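Long-range contacts in extracellular invertase (Aspergillus kawachii, PDB 5XHA), which probably hydrolyses sucrose and related beta-fructofuranosides at their terminal fructose, acting as a secreted glycoside hydrolase of family 32: residues A[71-76]-A[419-424]; A[229-234]-A[242-247]; A[500-505]-A[516-521]; A[174-179]-A[187-192]. All coordinates share one frame; numbering follows the deposited sequence.

Contact 1 (A[71-76]-A[419-424]); sequences DDLATY and ARETKA. With FRU (beta-D-fructofuranose), chain E.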
# COMPACT_ATOMS: atom_id res chain seq x y z
N ASP A 71 5.49 37.36 3.74
CA ASP A 71 4.59 38.12 4.61
C ASP A 71 3.90 39.26 3.88
O ASP A 71 3.12 40.00 4.48
CB ASP A 71 5.31 38.63 5.86
CG ASP A 71 6.43 39.58 5.54
OD1 ASP A 71 6.29 40.40 4.61
OD2 ASP A 71 7.46 39.51 6.22
N ASP A 72 4.17 39.39 2.59
CA ASP A 72 3.57 40.47 1.81
C ASP A 72 2.96 40.03 0.46
O ASP A 72 2.31 40.83 -0.19
CB ASP A 72 4.61 41.58 1.59
CG ASP A 72 5.88 41.07 0.93
OD1 ASP A 72 5.88 39.92 0.42
OD2 ASP A 72 6.88 41.82 0.89
N LEU A 73 3.16 38.77 0.06
CA LEU A 73 2.82 38.29 -1.30
C LEU A 73 3.52 39.10 -2.40
O LEU A 73 2.96 39.31 -3.49
CB LEU A 73 1.31 38.21 -1.52
CG LEU A 73 0.87 37.18 -2.58
CD1 LEU A 73 1.15 35.75 -2.13
CD2 LEU A 73 -0.59 37.31 -2.95
N ALA A 74 4.75 39.52 -2.11
CA ALA A 74 5.64 40.19 -3.07
C ALA A 74 7.06 39.61 -3.00
O ALA A 74 7.64 39.23 -4.04
CB ALA A 74 5.68 41.69 -2.81
N THR A 75 7.61 39.57 -1.79
CA THR A 75 8.96 39.06 -1.54
C THR A 75 8.92 37.77 -0.72
O THR A 75 7.95 37.50 -0.01
CB THR A 75 9.81 40.10 -0.78
OG1 THR A 75 9.22 40.34 0.50
CG2 THR A 75 9.87 41.42 -1.56
N TYR A 76 10.00 37.00 -0.78
CA TYR A 76 10.05 35.65 -0.19
C TYR A 76 11.33 35.44 0.61
O TYR A 76 12.36 36.04 0.32
CB TYR A 76 9.96 34.60 -1.32
CG TYR A 76 8.72 34.77 -2.15
CD1 TYR A 76 8.69 35.69 -3.21
CD2 TYR A 76 7.56 34.06 -1.87
CE1 TYR A 76 7.54 35.87 -3.95
CE2 TYR A 76 6.41 34.23 -2.62
CZ TYR A 76 6.40 35.14 -3.66
OH TYR A 76 5.24 35.32 -4.39
N ALA A 419 -1.17 39.21 -8.81
CA ALA A 419 -1.62 39.49 -7.46
C ALA A 419 -1.24 40.92 -7.07
O ALA A 419 -0.17 41.43 -7.44
CB ALA A 419 -1.08 38.46 -6.47
N ARG A 420 -2.14 41.58 -6.35
CA ARG A 420 -2.07 43.05 -6.23
C ARG A 420 -0.77 43.60 -5.62
O ARG A 420 -0.23 44.60 -6.10
CB ARG A 420 -3.28 43.60 -5.50
CG ARG A 420 -3.31 43.26 -4.02
CD ARG A 420 -4.70 43.52 -3.48
NE ARG A 420 -5.67 42.64 -4.12
CZ ARG A 420 -6.98 42.68 -3.91
NH1 ARG A 420 -7.49 43.57 -3.06
NH2 ARG A 420 -7.77 41.83 -4.53
N GLU A 421 -0.25 42.93 -4.59
CA GLU A 421 0.98 43.39 -3.95
C GLU A 421 2.19 43.18 -4.87
O GLU A 421 3.11 44.01 -4.90
CB GLU A 421 1.21 42.66 -2.63
CG GLU A 421 0.06 42.78 -1.63
CD GLU A 421 -0.93 41.61 -1.66
OE1 GLU A 421 -1.15 40.98 -2.73
OE2 GLU A 421 -1.52 41.34 -0.60
N THR A 422 2.20 42.07 -5.60
CA THR A 422 3.27 41.81 -6.55
C THR A 422 3.25 42.84 -7.69
O THR A 422 4.31 43.34 -8.11
CB THR A 422 3.22 40.36 -7.10
OG1 THR A 422 3.64 39.46 -6.08
CG2 THR A 422 4.13 40.17 -8.33
N LYS A 423 2.05 43.17 -8.17
CA LYS A 423 1.90 44.18 -9.23
C LYS A 423 2.46 45.54 -8.81
O LYS A 423 3.22 46.16 -9.56
CB LYS A 423 0.43 44.33 -9.62
CG LYS A 423 0.18 45.34 -10.73
CD LYS A 423 0.71 44.82 -12.06
CE LYS A 423 0.77 45.90 -13.13
NZ LYS A 423 -0.57 46.51 -13.39
N ALA A 424 2.11 45.99 -7.60
CA ALA A 424 2.60 47.27 -7.08
C ALA A 424 4.12 47.24 -6.97
O ALA A 424 4.78 48.19 -7.34
CB ALA A 424 1.97 47.59 -5.72
C1 FRU E . -3.65 46.58 -15.78
C2 FRU E . -4.11 45.31 -15.04
C3 FRU E . -2.99 44.49 -14.38
C4 FRU E . -3.44 43.06 -14.65
C5 FRU E . -4.01 43.20 -16.05
C6 FRU E . -5.01 42.09 -16.40
O1 FRU E . -3.33 47.66 -14.89
O2 FRU E . -5.14 45.60 -14.07
O3 FRU E . -2.84 44.72 -12.97
O4 FRU E . -2.41 42.06 -14.52
O5 FRU E . -4.64 44.48 -16.08
O6 FRU E . -4.90 41.70 -17.80
O HOH W 1 5.64 37.71 -5.66

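Contact 2 (A[229-234]-A[242-247]); sequences PTNSTW and RWAFNF. With FRU (beta-D-fructofuranose), chain D.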
# COMPACT_ATOMS: atom_id res chain seq x y z
N PRO A 229 -14.29 11.74 -21.96
CA PRO A 229 -13.76 10.68 -22.81
C PRO A 229 -12.35 10.96 -23.25
O PRO A 229 -11.99 12.11 -23.49
CB PRO A 229 -14.70 10.68 -24.03
CG PRO A 229 -15.96 11.31 -23.55
CD PRO A 229 -15.55 12.30 -22.48
N THR A 230 -11.54 9.91 -23.37
CA THR A 230 -10.17 10.03 -23.82
C THR A 230 -10.03 11.01 -24.99
O THR A 230 -10.66 10.85 -26.02
CB THR A 230 -9.64 8.67 -24.27
OG1 THR A 230 -9.93 7.70 -23.25
CG2 THR A 230 -8.17 8.72 -24.52
N ASN A 231 -9.19 12.02 -24.79
CA ASN A 231 -8.84 12.97 -25.83
C ASN A 231 -10.02 13.70 -26.46
O ASN A 231 -9.93 14.13 -27.60
CB ASN A 231 -7.98 12.31 -26.90
CG ASN A 231 -7.15 13.32 -27.70
OD1 ASN A 231 -6.72 14.35 -27.19
ND2 ASN A 231 -6.91 13.00 -28.96
N SER A 232 -11.11 13.85 -25.71
CA SER A 232 -12.19 14.75 -26.06
C SER A 232 -11.74 16.19 -25.80
O SER A 232 -10.60 16.44 -25.37
CB SER A 232 -13.44 14.42 -25.24
OG SER A 232 -13.15 14.39 -23.84
N THR A 233 -12.64 17.13 -26.06
CA THR A 233 -12.31 18.54 -26.00
C THR A 233 -13.54 19.37 -25.66
O THR A 233 -14.66 19.00 -26.03
CB THR A 233 -11.73 19.01 -27.34
OG1 THR A 233 -11.24 20.35 -27.21
CG2 THR A 233 -12.79 18.93 -28.48
N TRP A 234 -13.33 20.49 -24.97
CA TRP A 234 -14.39 21.46 -24.75
C TRP A 234 -14.70 22.16 -26.08
O TRP A 234 -13.79 22.61 -26.81
CB TRP A 234 -13.98 22.48 -23.70
CG TRP A 234 -15.02 23.49 -23.39
CD1 TRP A 234 -14.95 24.83 -23.63
CD2 TRP A 234 -16.31 23.25 -22.82
NE1 TRP A 234 -16.11 25.44 -23.22
CE2 TRP A 234 -16.96 24.49 -22.73
CE3 TRP A 234 -16.97 22.10 -22.38
CZ2 TRP A 234 -18.26 24.63 -22.22
CZ3 TRP A 234 -18.26 22.23 -21.86
CH2 TRP A 234 -18.88 23.49 -21.78
N ARG A 242 -7.52 20.50 -25.21
CA ARG A 242 -8.22 19.22 -25.13
C ARG A 242 -8.18 18.70 -23.70
O ARG A 242 -7.29 19.05 -22.92
CB ARG A 242 -7.60 18.21 -26.11
CG ARG A 242 -7.34 18.74 -27.53
CD ARG A 242 -7.00 17.61 -28.52
NE ARG A 242 -8.16 16.73 -28.70
CZ ARG A 242 -9.19 16.97 -29.52
NH1 ARG A 242 -9.24 18.06 -30.27
NH2 ARG A 242 -10.20 16.11 -29.57
N TRP A 243 -9.15 17.87 -23.35
CA TRP A 243 -9.12 17.11 -22.10
C TRP A 243 -8.01 16.06 -22.16
O TRP A 243 -7.45 15.66 -21.14
CB TRP A 243 -10.47 16.46 -21.80
CG TRP A 243 -11.65 17.41 -21.76
CD1 TRP A 243 -12.86 17.24 -22.40
CD2 TRP A 243 -11.74 18.66 -21.05
NE1 TRP A 243 -13.70 18.31 -22.12
CE2 TRP A 243 -13.04 19.18 -21.30
CE3 TRP A 243 -10.86 19.38 -20.24
CZ2 TRP A 243 -13.46 20.40 -20.76
CZ3 TRP A 243 -11.29 20.59 -19.70
CH2 TRP A 243 -12.58 21.09 -19.96
N ALA A 244 -7.72 15.61 -23.38
CA ALA A 244 -6.54 14.81 -23.67
C ALA A 244 -6.54 13.45 -22.95
O ALA A 244 -7.60 12.87 -22.68
CB ALA A 244 -5.28 15.62 -23.38
N PHE A 245 -5.36 12.93 -22.63
CA PHE A 245 -5.24 11.55 -22.21
C PHE A 245 -5.10 11.36 -20.71
O PHE A 245 -5.18 10.24 -20.21
CB PHE A 245 -4.05 10.94 -22.94
CG PHE A 245 -4.25 10.83 -24.42
CD1 PHE A 245 -4.82 9.69 -24.98
CD2 PHE A 245 -3.86 11.86 -25.26
CE1 PHE A 245 -4.99 9.58 -26.36
CE2 PHE A 245 -4.04 11.76 -26.63
CZ PHE A 245 -4.59 10.62 -27.19
N ASN A 246 -4.88 12.45 -19.97
CA ASN A 246 -4.72 12.33 -18.51
C ASN A 246 -4.82 13.70 -17.86
O ASN A 246 -4.36 14.66 -18.44
CB ASN A 246 -3.36 11.68 -18.19
CG ASN A 246 -3.22 11.32 -16.73
OD1 ASN A 246 -4.00 10.52 -16.20
ND2 ASN A 246 -2.21 11.89 -16.07
N PHE A 247 -5.42 13.78 -16.67
CA PHE A 247 -5.46 15.02 -15.90
C PHE A 247 -4.37 15.00 -14.81
O PHE A 247 -4.19 13.99 -14.14
CB PHE A 247 -6.80 15.25 -15.18
CG PHE A 247 -7.97 15.62 -16.08
CD1 PHE A 247 -7.79 16.04 -17.39
CD2 PHE A 247 -9.25 15.57 -15.58
CE1 PHE A 247 -8.87 16.37 -18.18
CE2 PHE A 247 -10.35 15.90 -16.37
CZ PHE A 247 -10.15 16.30 -17.67
C1 FRU D . -5.65 3.04 -23.97
C2 FRU D . -5.42 4.49 -24.35
C3 FRU D . -3.93 4.80 -24.18
C4 FRU D . -3.88 5.67 -22.94
C5 FRU D . -5.30 5.80 -22.40
C6 FRU D . -5.71 7.24 -22.02
O1 FRU D . -5.18 2.80 -22.63
O2 FRU D . -5.89 4.75 -25.68
O3 FRU D . -3.34 5.44 -25.31
O4 FRU D . -3.00 5.05 -22.00
O5 FRU D . -6.17 5.29 -23.42
O6 FRU D . -7.06 7.31 -21.51
O HOH W 2 -16.44 18.57 -23.05

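Contact 3 (A[500-505]-A[516-521]); sequences VDRSNT and DSSAEA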
# COMPACT_ATOMS: atom_id res chain seq x y z
N VAL A 500 3.62 35.58 -29.78
CA VAL A 500 4.98 36.02 -29.46
C VAL A 500 5.90 35.37 -30.49
O VAL A 500 6.06 34.15 -30.48
CB VAL A 500 5.42 35.62 -28.05
CG1 VAL A 500 6.81 36.18 -27.76
CG2 VAL A 500 4.43 36.11 -27.00
N ASP A 501 6.45 36.18 -31.38
CA ASP A 501 7.41 35.72 -32.40
C ASP A 501 8.82 35.72 -31.81
O ASP A 501 9.35 36.77 -31.47
CB ASP A 501 7.36 36.64 -33.62
CG ASP A 501 8.22 36.13 -34.79
OD1 ASP A 501 9.24 35.44 -34.59
OD2 ASP A 501 7.87 36.46 -35.94
N ARG A 502 9.42 34.54 -31.70
CA ARG A 502 10.74 34.45 -31.09
C ARG A 502 11.83 34.07 -32.09
O ARG A 502 12.95 33.74 -31.70
CB ARG A 502 10.72 33.45 -29.93
CG ARG A 502 9.83 33.87 -28.76
CD ARG A 502 9.98 32.91 -27.59
NE ARG A 502 9.60 31.54 -27.95
CZ ARG A 502 9.90 30.44 -27.25
NH1 ARG A 502 10.60 30.50 -26.12
NH2 ARG A 502 9.49 29.26 -27.71
N SER A 503 11.50 34.12 -33.38
CA SER A 503 12.44 33.72 -34.44
C SER A 503 13.77 34.47 -34.34
O SER A 503 14.80 33.89 -34.61
CB SER A 503 11.82 33.95 -35.82
OG SER A 503 11.46 35.31 -36.00
N ASN A 504 13.73 35.74 -33.91
CA ASN A 504 14.93 36.58 -33.81
C ASN A 504 15.33 36.94 -32.38
O ASN A 504 16.18 37.81 -32.18
CB ASN A 504 14.67 37.86 -34.62
CG ASN A 504 15.93 38.65 -34.95
OD1 ASN A 504 15.97 39.89 -34.83
ND2 ASN A 504 16.96 37.95 -35.35
N THR A 505 14.74 36.28 -31.38
CA THR A 505 14.88 36.67 -29.96
C THR A 505 16.31 36.53 -29.43
O THR A 505 16.80 37.43 -28.75
CB THR A 505 13.93 35.84 -29.05
OG1 THR A 505 12.57 36.19 -29.33
CG2 THR A 505 14.21 36.07 -27.59
N ASP A 516 14.97 27.00 -27.70
CA ASP A 516 13.74 27.03 -28.47
C ASP A 516 13.46 28.45 -28.97
O ASP A 516 13.57 29.41 -28.21
CB ASP A 516 12.61 26.54 -27.55
CG ASP A 516 11.27 26.46 -28.25
OD1 ASP A 516 11.22 26.36 -29.48
OD2 ASP A 516 10.24 26.49 -27.55
N SER A 517 13.10 28.57 -30.24
CA SER A 517 12.72 29.85 -30.85
C SER A 517 11.35 29.78 -31.55
O SER A 517 10.99 30.67 -32.33
CB SER A 517 13.80 30.28 -31.84
OG SER A 517 13.94 29.31 -32.85
N SER A 518 10.58 28.74 -31.24
CA SER A 518 9.26 28.57 -31.84
C SER A 518 8.26 29.62 -31.33
O SER A 518 8.38 30.14 -30.22
CB SER A 518 8.72 27.17 -31.57
OG SER A 518 8.66 26.95 -30.17
N ALA A 519 7.29 29.93 -32.16
CA ALA A 519 6.28 30.91 -31.84
C ALA A 519 5.41 30.44 -30.67
O ALA A 519 5.22 29.24 -30.47
CB ALA A 519 5.42 31.19 -33.08
N GLU A 520 4.89 31.39 -29.89
CA GLU A 520 3.94 31.10 -28.83
C GLU A 520 2.66 31.82 -29.21
O GLU A 520 2.72 32.86 -29.86
CB GLU A 520 4.44 31.60 -27.46
CG GLU A 520 5.74 30.96 -26.97
CD GLU A 520 5.55 29.79 -26.01
OE1 GLU A 520 4.43 29.23 -25.92
OE2 GLU A 520 6.54 29.41 -25.35
N ALA A 521 1.51 31.28 -28.81
CA ALA A 521 0.24 31.88 -29.21
C ALA A 521 -0.83 31.55 -28.21
O ALA A 521 -0.82 30.45 -27.63
CB ALA A 521 -0.18 31.36 -30.60
O HOH W 3 10.61 27.96 -24.74
O HOH W 4 8.81 32.36 -33.18

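Contact 4 (A[174-179]-A[187-192]); sequences VFQNPT and KNNTWY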
# COMPACT_ATOMS: atom_id res chain seq x y z
N VAL A 174 -6.33 19.04 -1.33
CA VAL A 174 -7.28 19.17 -0.24
C VAL A 174 -7.99 20.52 -0.35
O VAL A 174 -7.38 21.55 -0.68
CB VAL A 174 -6.62 19.01 1.16
CG1 VAL A 174 -5.94 17.66 1.29
CG2 VAL A 174 -5.64 20.13 1.45
N PHE A 175 -9.30 20.51 -0.10
CA PHE A 175 -10.11 21.73 -0.14
C PHE A 175 -11.41 21.57 0.63
O PHE A 175 -11.90 20.45 0.81
CB PHE A 175 -10.42 22.12 -1.59
CG PHE A 175 -11.36 21.18 -2.31
CD1 PHE A 175 -10.91 19.96 -2.80
CD2 PHE A 175 -12.69 21.53 -2.52
CE1 PHE A 175 -11.76 19.10 -3.47
CE2 PHE A 175 -13.55 20.67 -3.18
CZ PHE A 175 -13.09 19.45 -3.66
N GLN A 176 -11.96 22.69 1.09
CA GLN A 176 -13.24 22.73 1.77
C GLN A 176 -14.24 23.40 0.83
O GLN A 176 -13.87 24.22 -0.01
CB GLN A 176 -13.12 23.49 3.08
CG GLN A 176 -12.24 22.77 4.10
CD GLN A 176 -12.06 23.54 5.39
OE1 GLN A 176 -11.55 24.65 5.38
NE2 GLN A 176 -12.44 22.95 6.51
N ASN A 177 -15.52 23.01 0.96
CA ASN A 177 -16.58 23.60 0.14
C ASN A 177 -17.99 23.35 0.70
O ASN A 177 -18.44 22.21 0.74
CB ASN A 177 -16.50 23.08 -1.29
CG ASN A 177 -17.47 23.79 -2.22
OD1 ASN A 177 -18.64 23.41 -2.31
ND2 ASN A 177 -17.00 24.84 -2.89
N PRO A 178 -18.71 24.42 1.10
CA PRO A 178 -20.04 24.25 1.71
C PRO A 178 -21.11 23.75 0.76
O PRO A 178 -22.07 23.11 1.20
CB PRO A 178 -20.37 25.64 2.25
CG PRO A 178 -19.52 26.57 1.46
CD PRO A 178 -18.26 25.82 1.16
N THR A 179 -20.95 23.99 -0.54
CA THR A 179 -21.89 23.47 -1.53
C THR A 179 -21.84 21.94 -1.58
O THR A 179 -22.89 21.27 -1.60
CB THR A 179 -21.59 24.06 -2.90
OG1 THR A 179 -21.52 25.49 -2.79
CG2 THR A 179 -22.64 23.65 -3.92
N LYS A 187 -20.33 16.57 7.25
CA LYS A 187 -20.18 17.46 8.38
C LYS A 187 -19.67 18.81 7.87
O LYS A 187 -18.91 18.87 6.89
CB LYS A 187 -19.22 16.88 9.41
CG LYS A 187 -19.77 15.62 10.08
CD LYS A 187 -18.81 15.06 11.10
CE LYS A 187 -19.27 13.70 11.59
NZ LYS A 187 -18.17 12.98 12.30
N ASN A 188 -20.08 19.90 8.52
CA ASN A 188 -19.69 21.23 8.08
C ASN A 188 -18.18 21.36 8.04
O ASN A 188 -17.52 20.98 8.99
CB ASN A 188 -20.24 22.31 9.03
CG ASN A 188 -21.74 22.43 8.97
OD1 ASN A 188 -22.41 22.39 10.00
ND2 ASN A 188 -22.29 22.57 7.76
N ASN A 189 -17.64 21.90 6.95
CA ASN A 189 -16.19 22.11 6.85
C ASN A 189 -15.38 20.81 6.80
O ASN A 189 -14.22 20.77 7.20
CB ASN A 189 -15.67 22.99 7.99
CG ASN A 189 -16.30 24.37 7.99
OD1 ASN A 189 -16.71 24.88 6.96
ND2 ASN A 189 -16.38 24.97 9.18
N THR A 190 -16.02 19.76 6.31
CA THR A 190 -15.35 18.56 5.86
C THR A 190 -14.26 18.93 4.85
O THR A 190 -14.44 19.81 4.01
CB THR A 190 -16.36 17.61 5.19
OG1 THR A 190 -17.20 17.04 6.19
CG2 THR A 190 -15.67 16.50 4.42
N TRP A 191 -13.13 18.25 4.94
CA TRP A 191 -12.07 18.35 3.97
C TRP A 191 -12.35 17.34 2.87
O TRP A 191 -12.62 16.17 3.14
CB TRP A 191 -10.70 18.07 4.61
CG TRP A 191 -10.18 19.23 5.36
CD1 TRP A 191 -10.23 19.44 6.72
CD2 TRP A 191 -9.55 20.38 4.80
NE1 TRP A 191 -9.65 20.65 7.03
CE2 TRP A 191 -9.22 21.24 5.87
CE3 TRP A 191 -9.20 20.76 3.50
CZ2 TRP A 191 -8.58 22.47 5.68
CZ3 TRP A 191 -8.56 21.97 3.32
CH2 TRP A 191 -8.25 22.81 4.40
N TYR A 192 -12.32 17.84 1.63
CA TYR A 192 -12.34 17.03 0.42
C TYR A 192 -10.92 16.93 -0.12
O TYR A 192 -10.07 17.78 0.16
CB TYR A 192 -13.28 17.63 -0.64
CG TYR A 192 -14.70 17.73 -0.11
CD1 TYR A 192 -15.55 16.62 -0.11
CD2 TYR A 192 -15.16 18.91 0.47
CE1 TYR A 192 -16.83 16.70 0.42
CE2 TYR A 192 -16.43 19.00 1.00
CZ TYR A 192 -17.26 17.89 0.98
OH TYR A 192 -18.52 17.99 1.53
O HOH W 5 -16.27 21.54 3.38

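Contact 1 (A[71-76]-A[419-424])
Thr-422 and Leu-73 meet where the helix linking the last strand of the five-bladed beta-propeller to the C-terminal beta-sandwich rests its first turn on a propeller loop, an arrangement that illustrates how a two-domain glycoside hydrolase of family 32 can fasten its linker. Thr-422 keeps OG1 beside its own backbone N (chi1 -73°), and from there the hydroxyl donates to Leu-73 O at 2.7 Å, tilted 24° from the carbonyl plane. One residue earlier in the helix, Glu-421 leans on the preceding carbonyl, its CB lying 3.2 Å from Asp-72 O. A bend at chi2 of 95° then turns the carboxylate across the leucine, where OE1 comes within 3.7 Å of Leu-73 CD2. The charge is answered by a salt bridge from OE1 to Arg-341, and OE2 is hydrogen-bonded to Ser-336 OG. The same leucine methyl, CD2, also packs 3.7 Å from CB of Ala-419, the N-cap residue, so one branch serves both the helix start and the acidic side chain.

The loop is held in shape by Asp-72. Its OD1 accepts the backbone N-H groups of Ala-74 and Thr-75 from the same face of the carboxylate, forming an Asx turn, while OD2 takes the hydroxyl of Thr-75. On another flank of the helix, Lys-423 NZ makes a weak hydrogen bond to a bound fructose. A single water joins the two segments a second time: it donates one proton to Thr-422 OG1 at 2.7 Å and one to Ala-74 O at 3.0 Å, and is also hydrogen-bonded to Tyr-76 OH.

Contact 2 (A[229-234]-A[242-247])
Asn-231 and Phe-245 stack beside a bound fructose, within the connection between two propeller blades, where a type II beta turn from Pro-229 to Ser-232 is pressed against a returning length of chain. The asparagine amide lies over one face of the phenyl ring with the two planes 21° apart, and its CB makes a CH-pi contact 4.0 Å from the centroid of the Phe-245 ring. With CG anti to the backbone N (chi1 -158°), the amide is carried over the ring and OD1 is left near the arginine.

Arg-242 approaches the same residue side-on. Its NH2 donates to Asn-231 O at 2.8 Å, close to the guanidinium plane, and NE reaches Asn-231 OD1 at 3.2 Å from above the amide plane, a bent bond. Thr-233 CB sits over one face of this guanidinium, so Asn-231 of the turn and Thr-233 just after it together fix its position. Backbone bonds complete the seam: Asn-231 N to Ala-244 O at 2.8 Å and Trp-243 N to Ser-232 O at 2.9 Å.

Further along, Ser-232 OG donates to Pro-229 O and also lies at the edge of the indole, 3.2 Å from Trp-243 CD1, while Trp-234 CB packs on CZ2 of that indole. The sugar touches the opposite end of the contact: its C6 lies at the Phe-245 ring edge, and its O6 makes a weak hydrogen bond with Thr-230 OG1; the sugar is also hydrogen-bonded to His-200 ND1. Both segments belong to the long excursion between strand 219-227 and strand 247-248, the crossing from one four-stranded blade to the next in a beta-propeller.

Contact 3 (A[500-505]-A[516-521])
Arg-502 is planted among Asp-516, Ser-518 and Glu-520, and of all the residues here it buries the most surface against the opposing segment. Bent at chi3 (-60°), its chain turns the guanidinium so that NE and NH2 both donate to one atom, Ser-518 O, each at 2.9 Å and nearly in the guanidinium plane. NH2 also makes a weak hydrogen bond, within a salt bridge, to Asp-516 OD2 at 2.9 Å; the carboxylate stands almost upright to the guanidinium, with 86° between the planes. A water accepts from Arg-502 NH1 and donates to the same OD2.

Glu-520 approaches differently. Its OE2 lies over one face of the guanidinium, 3.8 Å from Arg-502 NH2, a long charge pairing to which no N-H points, while Asp-516 O lies over the opposite face. OE2 has its hydrogen bond from Thr-563 instead. The arginine would be expected to favour the ionised form of both carboxylates.

Val-500 supplies the regular part of the seam. It forms an antiparallel hydrogen-bonded pair with Glu-520: the N-H of Val-500 N donates to Glu-520 O at 2.9 Å, Val-500 O accepts from Glu-520 N, and the CB atoms of the two residues face one another at 4.2 Å. Asx turns at Asp-501 and Asp-516 shape the chain beyond.

Strand 520-523 is the edge strand of one sheet of the C-terminal beta-sandwich, with 497-501 beside it. Val-500 and Glu-520 pack on Leu-561 of strand 559-564 in the other sheet, Arg-502 NH1 donates to Trp-564 O at the end of that strand, and Glu-520 OE1 accepts from Phe-316 N in a loop of the propeller.

Contact 4 (A[174-179]-A[187-192])
Gln-176 lies flat on the indole of Trp-191, its CG 3.6 Å from the centroid of the six-membered ring and its amide plane only 3° from that of the ring. Extended beyond CG, the chain brings NE2 past the aromatic face to Asn-189 O, which it meets at 2.9 Å. Val-174 CB packs against the same indole at CE3, 3.9 Å away.

On the other face of the sheet Tyr-192 presses its CB over the phenyl ring of Phe-175, 3.7 Å from the ring centroid. Phe-175 holds its ring between the backbone N and the carbonyl carbon (chi1 69°), which places it under the tyrosine. These two residues form an antiparallel hydrogen-bonded pair, with Phe-175 N to Tyr-192 O and Tyr-192 N to Phe-175 O both 2.8 Å, joining strands 166-176 and 191-199 of one four-stranded propeller blade.

The connection between the strands holds the outer ends of these groups. Asn-177 N-caps helix 178-184 through OD1 to Leu-180 N, and Tyr-192 OH is tied to Asp-181 of that helix. A type II turn from Lys-187 to Thr-190, which contains Asn-189, leads back to the strand; Lys-187 O accepts from both the backbone N and OG1 of Thr-190, the hydroxyl at 2.6 Å.

How the contacts relate
Three of the four sites belong wholly or partly to the propeller, and contact 1 alone bridges it to the helix that leads into the sandwich; contacts 2 and 4 both lie, along the chain, inside the loop that contact 1 closes. Contacts 1 and 4 are largely buried, whereas contacts 2 and 3 are only partly so. Place and chemistry go together. Contact 4, between neighbouring strands of one blade, relies on aromatic faces and regular sheet bonds; contact 2, just past the blade's far edge strand, combines ring stacking with an arginine grip. Contact 3, in the sandwich about 44 Å from contact 4 between centres, gathers charges, while contact 1 joins one hydroxyl bond and a bridging water to the packing of a leucine on the helix start.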